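Local coordinates for uncharacterized protein (Nostoc punctiforme, PDB 2QDR) that is of unknown function but, as a cupin-clan protein with a double-stranded beta-helix fold, may act as a dioxygenase, at residues E155-E160 against L280-V285; A91-V96 against N239-C244; H132-I137 against W209-I214. All coordinates share one frame; numbering follows the deposited sequence.

All three interactions join the same two antiparallel sheets, one built from the N-terminal half of the chain, the other mainly from the C-terminal half. Interactions 1 and 2 lie closest, with centres about 5 Å apart, because strands 154-160 and 92-98 pair in one sheet and strands 279-285 and 240-245 in the other. Interaction 3 is about 10 Å from interaction 1, centre to centre, and packs on it at two points: Leu280 CD2 lies 3.6 Å from His132 CE1, and Phe282 CE1 4.1 Å from Leu210 CD1. It does not touch interaction 2. A bound, unidentified ligand lies about 9 Å from the Glu241 side chain and about 10 Å from that of Phe282.

Interaction 1: E155-E160 against L280-V285; sequences EILWME and LFFVRV
Met159, a selenomethionine here, reaches across to both Arg284 and Phe282 and is worth following outward. Its CB lies over one face of the Arg284 guanidinium, 3.7 Å from Arg284 NH2. CG continues along the same group, still nearest NH2. SE then lies beside Arg284 NE, 3.2 Å away. The chain bends at the last torsion (chi3 -71°), and this carries the methyl CE off the arginine to Phe282, where it meets CZ at 3.7 Å from an oblique direction. SE itself is 4.8 Å from the centroid of the Phe282 ring, a Met-aromatic contact well off the ring normal.

The two strands run nearly parallel, 9° apart, but with axes 11.5 Å from each other they share no backbone bonds. They belong to two sheets laid face to face, one built from the N-terminal half and the other mainly from the C-terminal half of a chain with the double-stranded beta-helix fold of the cupins, and what fills the gap is side chain.

Leu157 supplies the neighbouring contact. Its CD1 branch sits over a face of the Phe282 ring, 4.0 Å from the centroid, as a CH-pi contact, while Phe116 meets the same ring from strand 113-117. The charged end of Arg284 is taken up by salt bridges to Glu241 and Glu114, and Asn161 also accepts from its NH1.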
loop_
_atom_site.group_PDB
_atom_site.type_symbol
_atom_site.label_atom_id
_atom_site.label_comp_id
_atom_site.label_asym_id
_atom_site.label_seq_id
_atom_site.Cartn_x
_atom_site.Cartn_y
_atom_site.Cartn_z
ATOM N N GLU A 155 -26.977 -32.063 10.989
ATOM C CA GLU A 155 -26.994 -31.243 12.208
ATOM C C GLU A 155 -26.847 -29.789 11.796
ATOM O O GLU A 155 -25.967 -29.460 10.993
ATOM C CB GLU A 155 -25.915 -31.657 13.195
ATOM C CG GLU A 155 -26.054 -33.114 13.595
ATOM C CD GLU A 155 -25.244 -33.505 14.799
ATOM O OE1 GLU A 155 -24.971 -32.639 15.655
ATOM O OE2 GLU A 155 -24.927 -34.708 14.908
ATOM N N ILE A 156 -27.696 -28.927 12.368
ATOM C CA ILE A 156 -27.757 -27.525 12.010
ATOM C C ILE A 156 -27.950 -26.557 13.169
ATOM O O ILE A 156 -28.667 -26.866 14.116
ATOM C CB ILE A 156 -29.032 -27.293 11.121
ATOM C CG1 ILE A 156 -29.212 -28.373 10.042
ATOM C CG2 ILE A 156 -29.033 -25.908 10.448
ATOM C CD1 ILE A 156 -30.465 -28.207 9.193
ATOM N N LEU A 157 -27.320 -25.381 13.080
ATOM C CA LEU A 157 -27.515 -24.327 14.064
ATOM C C LEU A 157 -28.767 -23.624 13.559
ATOM O O LEU A 157 -28.717 -22.936 12.544
ATOM C CB LEU A 157 -26.344 -23.355 14.166
ATOM C CG LEU A 157 -25.017 -23.914 14.680
ATOM C CD1 LEU A 157 -23.934 -22.839 14.606
ATOM C CD2 LEU A 157 -25.146 -24.450 16.102
ATOM N N TRP A 158 -29.889 -23.848 14.239
ATOM C CA TRP A 158 -31.179 -23.276 13.875
ATOM C C TRP A 158 -31.385 -22.008 14.685
ATOM O O TRP A 158 -31.553 -22.075 15.903
ATOM C CB TRP A 158 -32.270 -24.298 14.160
ATOM C CG TRP A 158 -33.622 -23.943 13.683
ATOM C CD1 TRP A 158 -34.585 -23.251 14.362
ATOM C CD2 TRP A 158 -34.199 -24.315 12.428
ATOM N NE1 TRP A 158 -35.723 -23.156 13.592
ATOM C CE2 TRP A 158 -35.511 -23.802 12.402
ATOM C CE3 TRP A 158 -33.732 -25.031 11.321
ATOM C CZ2 TRP A 158 -36.362 -23.972 11.305
ATOM C CZ3 TRP A 158 -34.579 -25.207 10.232
ATOM C CH2 TRP A 158 -35.877 -24.672 10.231
HETATM N N MSE A 159 -31.396 -20.863 14.008
HETATM C CA MSE A 159 -31.515 -19.546 14.657
HETATM C C MSE A 159 -32.774 -18.744 14.306
HETATM O O MSE A 159 -32.837 -18.103 13.267
HETATM C CB MSE A 159 -30.258 -18.747 14.294
HETATM C CG MSE A 159 -29.010 -19.291 14.962
HETATM SE SE MSE A 159 -27.344 -18.739 14.179
HETATM C CE MSE A 159 -27.399 -19.759 12.529
ATOM N N GLU A 160 -33.754 -18.777 15.201
ATOM C CA GLU A 160 -35.026 -18.065 15.051
ATOM C C GLU A 160 -34.818 -16.673 15.642
ATOM O O GLU A 160 -34.583 -16.577 16.833
ATOM C CB GLU A 160 -36.127 -18.812 15.783
ATOM C CG GLU A 160 -36.280 -20.285 15.360
ATOM C CD GLU A 160 -37.387 -21.013 16.093
ATOM O OE1 GLU A 160 -38.132 -20.390 16.885
ATOM O OE2 GLU A 160 -37.511 -22.229 15.879
ATOM N N LEU A 280 -11.583 -23.164 14.500
ATOM C CA LEU A 280 -12.599 -22.551 13.651
ATOM C C LEU A 280 -13.828 -22.346 14.523
ATOM O O LEU A 280 -14.236 -23.269 15.232
ATOM C CB LEU A 280 -12.954 -23.420 12.451
ATOM C CG LEU A 280 -13.989 -22.892 11.450
ATOM C CD1 LEU A 280 -13.597 -21.553 10.876
ATOM C CD2 LEU A 280 -14.202 -23.918 10.329
ATOM N N PHE A 281 -14.426 -21.158 14.438
ATOM C CA PHE A 281 -15.566 -20.788 15.258
ATOM C C PHE A 281 -16.661 -20.026 14.531
ATOM O O PHE A 281 -16.364 -19.086 13.823
ATOM C CB PHE A 281 -15.075 -19.847 16.359
ATOM C CG PHE A 281 -13.954 -20.403 17.200
ATOM C CD1 PHE A 281 -12.626 -20.186 16.843
ATOM C CD2 PHE A 281 -14.223 -21.127 18.355
ATOM C CE1 PHE A 281 -11.600 -20.700 17.609
ATOM C CE2 PHE A 281 -13.197 -21.632 19.120
ATOM C CZ PHE A 281 -11.887 -21.416 18.744
ATOM N N PHE A 282 -17.917 -20.426 14.722
ATOM C CA PHE A 282 -19.068 -19.733 14.150
ATOM C C PHE A 282 -19.386 -18.664 15.176
ATOM O O PHE A 282 -19.580 -18.996 16.346
ATOM C CB PHE A 282 -20.264 -20.661 13.970
ATOM C CG PHE A 282 -21.517 -19.976 13.482
ATOM C CD1 PHE A 282 -21.777 -19.853 12.127
ATOM C CD2 PHE A 282 -22.467 -19.491 14.386
ATOM C CE1 PHE A 282 -22.954 -19.238 11.673
ATOM C CE2 PHE A 282 -23.644 -18.882 13.938
ATOM C CZ PHE A 282 -23.882 -18.750 12.580
ATOM N N VAL A 283 -19.412 -17.398 14.764
ATOM C CA VAL A 283 -19.667 -16.290 15.684
ATOM C C VAL A 283 -20.766 -15.394 15.161
ATOM O O VAL A 283 -20.894 -15.217 13.951
ATOM C CB VAL A 283 -18.400 -15.432 15.879
ATOM C CG1 VAL A 283 -18.623 -14.355 16.954
ATOM C CG2 VAL A 283 -17.226 -16.312 16.251
ATOM N N ARG A 284 -21.529 -14.808 16.079
ATOM C CA ARG A 284 -22.610 -13.914 15.725
ATOM C C ARG A 284 -22.629 -12.763 16.759
ATOM O O ARG A 284 -22.698 -13.018 17.956
ATOM C CB ARG A 284 -23.884 -14.749 15.629
ATOM C CG ARG A 284 -25.008 -14.068 14.952
ATOM C CD ARG A 284 -26.016 -15.034 14.342
ATOM N NE ARG A 284 -26.834 -15.784 15.291
ATOM C CZ ARG A 284 -28.086 -15.496 15.655
ATOM N NH1 ARG A 284 -28.744 -14.445 15.177
ATOM N NH2 ARG A 284 -28.714 -16.286 16.511
ATOM N N VAL A 285 -22.514 -11.513 16.286
ATOM C CA VAL A 285 -22.441 -10.291 17.122
ATOM C C VAL A 285 -23.418 -9.224 16.644
ATOM O O VAL A 285 -23.461 -8.950 15.454
ATOM C CB VAL A 285 -20.983 -9.720 17.105
ATOM C CG1 VAL A 285 -20.860 -8.419 17.882
ATOM C CG2 VAL A 285 -20.003 -10.727 17.664
#

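Interaction 2: A91-V96 against N239-C244; sequences ASTSRV and NEEGYC
Glu241 OE2 is gripped by two donors: the Thr93 hydroxyl across the contact and the guanidinium of Arg284, which makes a salt bridge to it. Thr93 OG1 donates the hydrogen bond at 2.8 Å from OE2, and the carboxylate receives it on its syn lone pair, the side facing the other oxygen. OE1 is therefore also near, 3.0 Å from OG1, but its own hydrogen bond is to Tyr261 OH. With both oxygens engaged the carboxylate should have little freedom to rotate. CG of Glu241 lies between the backbone N and the carbonyl carbon (chi1 68°); beyond it the chain runs out extended, and the Glu241 and Thr93 side chains approach from opposite directions.

Strands 92-98 and 240-245 sit in different sheets of this cupin-type double-stranded beta-helix protein. The touching parts run in nearly the same direction, 11° apart, with Thr93 opposite Glu241 and Arg95 opposite Tyr243. All four of these residues are buried between the facing sheets.

Two residues further along, Arg95 stretches out fully and crosses the Tyr243 side chain at about a right angle. Tyr243 OH rests over one face of the guanidinium, 3.3 Å above its plane and off-centre, with ring and guanidinium planes 65° apart. From there NE cannot point its hydrogen well at the hydroxyl. Tyr243 OH bonds instead to Asp259, while Arg95 turns NH2 to Glu155 and NH1 to Asn59.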
loop_
_atom_site.group_PDB
_atom_site.type_symbol
_atom_site.label_atom_id
_atom_site.label_comp_id
_atom_site.label_asym_id
_atom_site.label_seq_id
_atom_site.Cartn_x
_atom_site.Cartn_y
_atom_site.Cartn_z
ATOM N N ALA A 91 -37.268 -15.372 20.035
ATOM C CA ALA A 91 -35.904 -15.555 19.545
ATOM C C ALA A 91 -35.152 -16.701 20.250
ATOM O O ALA A 91 -35.317 -16.901 21.454
ATOM C CB ALA A 91 -35.100 -14.236 19.651
ATOM N N SER A 92 -34.363 -17.461 19.484
ATOM C CA SER A 92 -33.593 -18.581 20.030
ATOM C C SER A 92 -32.468 -19.086 19.122
ATOM O O SER A 92 -32.383 -18.736 17.948
ATOM C CB SER A 92 -34.532 -19.756 20.315
ATOM O OG SER A 92 -35.168 -20.156 19.122
ATOM N N THR A 93 -31.586 -19.874 19.719
ATOM C CA THR A 93 -30.473 -20.518 19.027
ATOM C C THR A 93 -30.515 -21.953 19.506
ATOM O O THR A 93 -30.696 -22.201 20.703
ATOM C CB THR A 93 -29.105 -19.885 19.309
ATOM O OG1 THR A 93 -29.090 -18.544 18.812
ATOM C CG2 THR A 93 -27.984 -20.683 18.618
ATOM N N SER A 94 -30.367 -22.895 18.582
ATOM C CA SER A 94 -30.431 -24.308 18.944
ATOM C C SER A 94 -29.738 -25.211 17.936
ATOM O O SER A 94 -29.509 -24.838 16.789
ATOM C CB SER A 94 -31.896 -24.710 19.143
ATOM O OG SER A 94 -32.682 -24.306 18.047
ATOM N N ARG A 95 -29.384 -26.396 18.416
ATOM C CA ARG A 95 -28.711 -27.413 17.637
ATOM C C ARG A 95 -29.771 -28.459 17.343
ATOM O O ARG A 95 -30.199 -29.190 18.248
ATOM C CB ARG A 95 -27.564 -27.976 18.446
ATOM C CG ARG A 95 -26.692 -28.989 17.740
ATOM C CD ARG A 95 -25.743 -29.541 18.752
ATOM N NE ARG A 95 -24.870 -30.594 18.251
ATOM C CZ ARG A 95 -24.118 -31.374 19.033
ATOM N NH1 ARG A 95 -24.134 -31.255 20.369
ATOM N NH2 ARG A 95 -23.360 -32.315 18.485
ATOM N N VAL A 96 -30.224 -28.501 16.089
ATOM C CA VAL A 96 -31.260 -29.443 15.673
ATOM C C VAL A 96 -30.642 -30.571 14.863
ATOM O O VAL A 96 -29.556 -30.402 14.304
ATOM C CB VAL A 96 -32.418 -28.766 14.853
ATOM C CG1 VAL A 96 -33.092 -27.664 15.668
ATOM C CG2 VAL A 96 -31.952 -28.209 13.502
ATOM N N ASN A 239 -23.751 -7.847 22.523
ATOM C CA ASN A 239 -24.132 -9.253 22.662
ATOM C C ASN A 239 -23.392 -10.069 21.627
ATOM O O ASN A 239 -23.257 -9.631 20.483
ATOM C CB ASN A 239 -25.629 -9.467 22.486
ATOM C CG ASN A 239 -26.449 -8.782 23.548
ATOM O OD1 ASN A 239 -26.179 -8.906 24.739
ATOM N ND2 ASN A 239 -27.509 -8.104 23.119
ATOM N N GLU A 240 -22.921 -11.249 22.035
ATOM C CA GLU A 240 -22.189 -12.184 21.181
ATOM C C GLU A 240 -22.487 -13.622 21.577
ATOM O O GLU A 240 -22.675 -13.920 22.763
ATOM C CB GLU A 240 -20.677 -11.959 21.301
ATOM C CG GLU A 240 -19.751 -13.006 20.579
ATOM C CD GLU A 240 -18.258 -12.802 20.862
ATOM O OE1 GLU A 240 -17.855 -11.706 21.318
ATOM O OE2 GLU A 240 -17.475 -13.746 20.623
ATOM N N GLU A 241 -22.554 -14.500 20.580
ATOM C CA GLU A 241 -22.739 -15.922 20.822
ATOM C C GLU A 241 -21.887 -16.610 19.791
ATOM O O GLU A 241 -21.522 -15.998 18.796
ATOM C CB GLU A 241 -24.184 -16.396 20.713
ATOM C CG GLU A 241 -24.816 -16.356 19.325
ATOM C CD GLU A 241 -26.191 -17.041 19.285
ATOM O OE1 GLU A 241 -26.848 -17.221 20.327
ATOM O OE2 GLU A 241 -26.617 -17.402 18.187
ATOM N N GLY A 242 -21.573 -17.874 20.025
ATOM C CA GLY A 242 -20.785 -18.618 19.062
ATOM C C GLY A 242 -20.724 -20.096 19.340
ATOM O O GLY A 242 -21.078 -20.537 20.433
ATOM N N TYR A 243 -20.271 -20.847 18.334
ATOM C CA TYR A 243 -20.166 -22.297 18.402
ATOM C C TYR A 243 -18.812 -22.707 17.861
ATOM O O TYR A 243 -18.386 -22.199 16.822
ATOM C CB TYR A 243 -21.272 -22.891 17.562
ATOM C CG TYR A 243 -21.519 -24.370 17.709
ATOM C CD1 TYR A 243 -20.846 -25.291 16.931
ATOM C CD2 TYR A 243 -22.502 -24.839 18.576
ATOM C CE1 TYR A 243 -21.111 -26.652 17.044
ATOM C CE2 TYR A 243 -22.780 -26.192 18.691
ATOM C CZ TYR A 243 -22.090 -27.096 17.926
ATOM O OH TYR A 243 -22.365 -28.446 18.063
ATOM N N CYS A 244 -18.134 -23.609 18.568
ATOM C CA CYS A 244 -16.817 -24.094 18.160
ATOM C C CYS A 244 -16.963 -25.278 17.210
ATOM O O CYS A 244 -17.510 -26.309 17.596
ATOM C CB CYS A 244 -15.990 -24.508 19.369
ATOM S SG CYS A 244 -14.442 -25.287 18.870
#

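Interaction 3: H132-I137 against W209-I214; sequences HSYSFI and WLRKDI
Tyr134 and Phe136 face Leu210 and Arg211 across strands 133-137 and 209-212, which run 9° from parallel with axes 8.2 Å apart. Leu210 lays its CB over one face of the Tyr134 ring, 4.3 Å from the centroid, in a CH-pi contact set off toward the rim. Arg211 deals with both aromatic residues. A bend at its third torsion (chi3 64°) swings NE toward the phenol, where it donates a hydrogen bond to Tyr134 OH at 3.3 Å. The bond is not straight (140° at the hydrogen), and the hydroxyl lies at the guanidinium edge, tilted slightly from its plane. Meanwhile Phe136 CE2 lies 3.5 Å above the Arg211 guanidinium plane, toward its rim, and Arg211 CD sits over a face of the Phe136 ring. Glu114 holds the polar ends together, bonding to Tyr134 OH through one oxygen and forming a salt bridge with Arg211 NH2 through the other. Consecutive residues can both point across because Leu210 and Arg211 face the single residue Val219 of strand 218-224: a classic beta bulge, set in one of two facing sheets of this cupin-type double-stranded beta-helix fold.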
loop_
_atom_site.group_PDB
_atom_site.type_symbol
_atom_site.label_atom_id
_atom_site.label_comp_id
_atom_site.label_asym_id
_atom_site.label_seq_id
_atom_site.Cartn_x
_atom_site.Cartn_y
_atom_site.Cartn_z
ATOM N N HIS A 132 -20.866 -26.740 6.563
ATOM C CA HIS A 132 -20.541 -25.310 6.778
ATOM C C HIS A 132 -21.203 -24.341 5.763
ATOM O O HIS A 132 -20.733 -23.217 5.566
ATOM C CB HIS A 132 -19.009 -25.126 6.868
ATOM C CG HIS A 132 -18.386 -25.819 8.043
ATOM N ND1 HIS A 132 -17.304 -25.295 8.712
ATOM C CD2 HIS A 132 -18.758 -26.917 8.746
ATOM C CE1 HIS A 132 -16.970 -26.102 9.705
ATOM N NE2 HIS A 132 -17.844 -27.091 9.753
ATOM N N SER A 133 -22.299 -24.775 5.136
ATOM C CA SER A 133 -23.038 -23.917 4.214
ATOM C C SER A 133 -23.985 -23.107 5.106
ATOM O O SER A 133 -24.390 -23.577 6.171
ATOM C CB SER A 133 -23.764 -24.709 3.143
ATOM O OG SER A 133 -22.825 -25.391 2.331
ATOM N N TYR A 134 -24.307 -21.897 4.667
ATOM C CA TYR A 134 -25.133 -20.962 5.413
ATOM C C TYR A 134 -26.245 -20.369 4.598
ATOM O O TYR A 134 -26.098 -20.181 3.394
ATOM C CB TYR A 134 -24.242 -19.800 5.910
ATOM C CG TYR A 134 -24.978 -18.629 6.537
ATOM C CD1 TYR A 134 -25.469 -18.713 7.829
ATOM C CD2 TYR A 134 -25.179 -17.440 5.835
ATOM C CE1 TYR A 134 -26.164 -17.670 8.402
ATOM C CE2 TYR A 134 -25.863 -16.379 6.406
ATOM C CZ TYR A 134 -26.357 -16.500 7.695
ATOM O OH TYR A 134 -27.036 -15.462 8.299
ATOM N N SER A 135 -27.346 -20.052 5.274
ATOM C CA SER A 135 -28.485 -19.398 4.652
ATOM C C SER A 135 -29.180 -18.477 5.640
ATOM O O SER A 135 -29.274 -18.806 6.824
ATOM C CB SER A 135 -29.519 -20.392 4.121
ATOM O OG SER A 135 -30.657 -19.685 3.630
ATOM N N PHE A 136 -29.621 -17.320 5.138
ATOM C CA PHE A 136 -30.394 -16.338 5.899
ATOM C C PHE A 136 -31.706 -16.204 5.136
ATOM O O PHE A 136 -31.708 -15.760 3.988
ATOM C CB PHE A 136 -29.748 -14.961 6.025
ATOM C CG PHE A 136 -30.594 -13.989 6.805
ATOM C CD1 PHE A 136 -31.564 -13.219 6.182
ATOM C CD2 PHE A 136 -30.444 -13.875 8.171
ATOM C CE1 PHE A 136 -32.361 -12.343 6.910
ATOM C CE2 PHE A 136 -31.237 -12.992 8.913
ATOM C CZ PHE A 136 -32.191 -12.226 8.276
ATOM N N ILE A 137 -32.801 -16.567 5.787
ATOM C CA ILE A 137 -34.126 -16.528 5.207
ATOM C C ILE A 137 -34.939 -15.457 5.935
ATOM O O ILE A 137 -35.430 -15.706 7.040
ATOM C CB ILE A 137 -34.811 -17.909 5.321
ATOM C CG1 ILE A 137 -33.899 -19.002 4.745
ATOM C CG2 ILE A 137 -36.196 -17.882 4.633
ATOM C CD1 ILE A 137 -34.376 -20.407 5.000
ATOM N N TRP A 209 -16.833 -13.215 6.616
ATOM C CA TRP A 209 -18.173 -12.657 6.779
ATOM C C TRP A 209 -19.231 -13.426 6.012
ATOM O O TRP A 209 -19.075 -13.670 4.826
ATOM C CB TRP A 209 -18.234 -11.203 6.316
ATOM C CG TRP A 209 -17.642 -10.271 7.263
ATOM C CD1 TRP A 209 -16.338 -9.904 7.360
ATOM C CD2 TRP A 209 -18.343 -9.565 8.273
ATOM N NE1 TRP A 209 -16.180 -9.003 8.378
ATOM C CE2 TRP A 209 -17.404 -8.771 8.953
ATOM C CE3 TRP A 209 -19.682 -9.522 8.670
ATOM C CZ2 TRP A 209 -17.758 -7.950 10.020
ATOM C CZ3 TRP A 209 -20.033 -8.701 9.709
ATOM C CH2 TRP A 209 -19.075 -7.923 10.376
ATOM N N LEU A 210 -20.292 -13.817 6.711
ATOM C CA LEU A 210 -21.420 -14.518 6.113
ATOM C C LEU A 210 -22.610 -13.567 5.916
ATOM O O LEU A 210 -23.379 -13.722 4.954
ATOM C CB LEU A 210 -21.823 -15.689 6.984
ATOM C CG LEU A 210 -20.748 -16.730 7.299
ATOM C CD1 LEU A 210 -21.345 -17.805 8.223
ATOM C CD2 LEU A 210 -20.147 -17.347 6.038
ATOM N N ARG A 211 -22.781 -12.605 6.829
ATOM C CA ARG A 211 -23.867 -11.628 6.738
ATOM C C ARG A 211 -23.554 -10.413 7.614
ATOM O O ARG A 211 -23.005 -10.563 8.696
ATOM C CB ARG A 211 -25.199 -12.247 7.157
ATOM C CG ARG A 211 -26.431 -11.310 7.007
ATOM C CD ARG A 211 -27.712 -12.002 7.465
ATOM N NE ARG A 211 -27.628 -12.302 8.895
ATOM C CZ ARG A 211 -28.034 -11.515 9.886
ATOM N NH1 ARG A 211 -28.622 -10.337 9.670
ATOM N NH2 ARG A 211 -27.866 -11.927 11.136
ATOM N N LYS A 212 -23.953 -9.229 7.150
ATOM C CA LYS A 212 -23.727 -7.974 7.862
ATOM C C LYS A 212 -25.041 -7.176 7.978
ATOM O O LYS A 212 -25.718 -6.976 6.978
ATOM C CB LYS A 212 -22.628 -7.186 7.132
ATOM C CG LYS A 212 -22.076 -5.971 7.885
ATOM C CD LYS A 212 -20.893 -5.273 7.170
ATOM C CE LYS A 212 -19.623 -6.143 7.051
ATOM N NZ LYS A 212 -18.492 -5.438 6.361
ATOM N N ASP A 213 -25.406 -6.753 9.197
ATOM C CA ASP A 213 -26.629 -5.961 9.469
ATOM C C ASP A 213 -26.535 -4.602 8.857
ATOM O O ASP A 213 -25.455 -4.171 8.448
ATOM C CB ASP A 213 -26.820 -5.653 10.967
ATOM C CG ASP A 213 -27.079 -6.862 11.813
ATOM O OD1 ASP A 213 -27.714 -7.823 11.337
ATOM O OD2 ASP A 213 -26.703 -6.809 13.004
ATOM N N ILE A 214 -27.662 -3.901 8.837
ATOM C CA ILE A 214 -27.692 -2.528 8.368
ATOM C C ILE A 214 -26.951 -1.670 9.448
ATOM O O ILE A 214 -26.404 -0.608 9.129
ATOM C CB ILE A 214 -29.134 -2.051 8.061
ATOM C CG1 ILE A 214 -29.112 -0.809 7.140
ATOM C CG2 ILE A 214 -29.932 -1.837 9.375
ATOM C CD1 ILE A 214 -30.457 -0.490 6.457
#